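Local coordinates for pantothenate kinase (Coxiella burnetii, PDB 3TQC), which catalyses the ATP-dependent phosphorylation of (R)-pantothenate to (R)-4'-phosphopantothenate, the first step of coenzyme A biosynthesis, at the interface of chains A and B. Sequence-based numbering; all coordinates share one arbitrary frame. Chains: chain A/B, Pantothenate kinase.

The interface of chains A and B. Residues chain A 88, 90-91, 168-169, 226; chain B 13-15, 319-321.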
# COMPACT_ATOMS: atom_id res chain seq x y z
N GLU A 88 -1.71 7.26 23.28
CA GLU A 88 -2.26 6.01 22.80
C GLU A 88 -1.14 5.01 22.51
O GLU A 88 -0.09 5.37 22.00
CB GLU A 88 -3.12 6.27 21.55
CG GLU A 88 -3.95 7.60 21.63
CD GLU A 88 -5.32 7.49 21.02
OE1 GLU A 88 -6.01 8.54 20.97
OE2 GLU A 88 -5.72 6.37 20.58
N LYS A 90 1.00 1.83 20.90
CA LYS A 90 1.24 1.34 19.55
C LYS A 90 0.21 0.29 19.15
O LYS A 90 -0.44 -0.30 19.99
CB LYS A 90 2.65 0.74 19.44
CG LYS A 90 2.88 -0.55 20.24
CD LYS A 90 4.40 -0.90 20.26
CE LYS A 90 4.68 -2.31 20.82
NZ LYS A 90 4.24 -3.41 19.89
N VAL A 91 0.08 0.11 17.85
CA VAL A 91 -0.65 -1.00 17.29
C VAL A 91 0.41 -1.97 16.71
O VAL A 91 1.57 -1.60 16.56
CB VAL A 91 -1.62 -0.54 16.17
CG1 VAL A 91 -2.77 0.26 16.76
CG2 VAL A 91 -0.90 0.27 15.11
N LYS A 168 -5.56 -2.91 13.84
CA LYS A 168 -4.85 -1.67 13.55
C LYS A 168 -5.48 -0.45 14.20
O LYS A 168 -4.95 0.66 14.08
CB LYS A 168 -4.75 -1.47 12.03
CG LYS A 168 -3.59 -2.25 11.41
CD LYS A 168 -2.25 -1.70 11.84
CE LYS A 168 -1.10 -2.23 10.99
NZ LYS A 168 0.21 -1.68 11.42
N SER A 169 -6.62 -0.66 14.86
CA SER A 169 -7.28 0.36 15.66
C SER A 169 -6.94 0.17 17.13
O SER A 169 -7.36 0.96 17.97
CB SER A 169 -8.78 0.27 15.50
OG SER A 169 -9.15 0.36 14.14
N PHE A 226 -3.59 -2.42 5.67
CA PHE A 226 -3.53 -2.80 7.07
C PHE A 226 -2.28 -3.56 7.44
O PHE A 226 -2.17 -4.06 8.56
CB PHE A 226 -4.74 -3.62 7.44
CG PHE A 226 -6.01 -2.84 7.40
CD1 PHE A 226 -6.97 -3.12 6.44
CD2 PHE A 226 -6.21 -1.80 8.29
CE1 PHE A 226 -8.11 -2.38 6.39
CE2 PHE A 226 -7.36 -1.06 8.24
CZ PHE A 226 -8.31 -1.34 7.29
N ILE B 13 -12.54 -0.27 16.00
CA ILE B 13 -12.99 1.14 16.26
C ILE B 13 -12.41 2.10 15.20
O ILE B 13 -13.01 2.26 14.13
CB ILE B 13 -12.65 1.61 17.70
CG1 ILE B 13 -13.33 2.94 18.00
CG2 ILE B 13 -11.12 1.72 17.92
CD1 ILE B 13 -12.91 3.57 19.31
N THR B 14 -11.26 2.74 15.47
CA THR B 14 -10.64 3.59 14.47
C THR B 14 -9.13 3.41 14.31
O THR B 14 -8.39 3.41 15.27
CB THR B 14 -10.97 5.10 14.67
OG1 THR B 14 -10.43 5.84 13.57
CG2 THR B 14 -10.42 5.64 16.00
N PRO B 15 -8.69 3.23 13.06
CA PRO B 15 -7.27 3.07 12.79
C PRO B 15 -6.53 4.40 12.67
O PRO B 15 -5.36 4.42 12.31
CB PRO B 15 -7.26 2.31 11.46
CG PRO B 15 -8.50 2.79 10.77
CD PRO B 15 -9.51 2.90 11.87
N ARG B 319 -3.03 7.72 10.59
CA ARG B 319 -3.04 6.28 10.86
C ARG B 319 -2.23 5.95 12.11
O ARG B 319 -1.10 6.44 12.29
CB ARG B 319 -2.51 5.48 9.68
CG ARG B 319 -3.53 5.26 8.55
CD ARG B 319 -4.69 4.35 8.96
NE ARG B 319 -4.21 3.08 9.51
CZ ARG B 319 -3.85 2.02 8.79
NH1 ARG B 319 -3.93 2.03 7.47
NH2 ARG B 319 -3.40 0.93 9.41
N LYS B 320 -2.80 5.12 12.97
CA LYS B 320 -2.08 4.69 14.16
C LYS B 320 -0.92 3.80 13.74
O LYS B 320 -1.05 3.02 12.80
CB LYS B 320 -2.98 3.95 15.11
CG LYS B 320 -4.16 4.76 15.60
CD LYS B 320 -5.07 3.92 16.48
CE LYS B 320 -6.22 4.73 17.06
NZ LYS B 320 -7.26 3.88 17.71
N ILE B 321 0.20 3.93 14.42
CA ILE B 321 1.34 3.07 14.16
C ILE B 321 1.79 2.44 15.46
O ILE B 321 1.18 2.64 16.53
CB ILE B 321 2.51 3.82 13.45
CG1 ILE B 321 3.03 5.00 14.28
CG2 ILE B 321 2.08 4.36 12.12
CD1 ILE B 321 4.46 5.43 13.83
OXT ILE B 321 2.77 1.69 15.46
O HOH W 1 -3.44 1.77 12.17
O HOH W 2 0.06 1.09 11.17
O HOH W 3 2.89 -0.34 13.85
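The C-terminal tail of chain B, which runs on from strand 313-319, lies against two stretches of chain A: the segment leading into strand 93-98 and the C-terminal end of helix 157-168. Packing is tightest around A:Ser169 and B:Lys320. The lysine chain is extended beyond CG, with CG anti to the carbonyl carbon (chi1 -60°), and crosses A:Val91 at about a right angle, its CB 4.0 Å from A:Val91 CG1. Its ammonium NZ donates to the carbonyl A:Ser169 O at 2.9 Å, from above the carbonyl plane, and to B:Thr14 O of its own chain at 2.7 Å, nearly along the C=O axis. One amine thus ties the N-terminal segment of chain B to chain A. A:Glu88 crosses the lysine obliquely; its carboxylate OE2 stays 4.1 Å from B:Lys320 NZ, too far for contact, but may still help stabilise the positive charge. On the other flank of A:Ser169, CB lies against B:Ile13 CG2 and B:Thr14, while its hydroxyl OG sits over the face of the B:Thr14-B:Pro15 peptide bond, 3.1 Å from B:Pro15 N, a proline nitrogen with no hydrogen to donate, so this is packing rather than a hydrogen bond.

At the tail's end, the terminal carboxylate oxygen B:Ile321 O accepts the backbone N of A:Val91 at 3.1 Å, with 158° at the hydrogen, the donor standing above the carboxylate plane. A:Val91 CG2 packs over the same carboxylate.

The side towards A:Lys168 is looser and water-mediated. B:Arg319, bent at chi2 and chi3, crosses the lysine's aliphatic chain at about a right angle, with NH2 3.8 Å from A:Lys168 CD at the guanidinium edge. Water 1, in the guanidinium plane, links NE and NH2 to A:Lys168 O and B:Lys320 O. Water 2 joins A:Lys168 NZ to B:Lys320 O, and water 3 bridges A:Val91 O and B:Ile321 OXT. Repeated by the two-fold symmetry, this patch clasps the C-terminus and the first ordered residues of the N-terminal segment against the neighbouring subunit and probably helps hold the kinase dimer together.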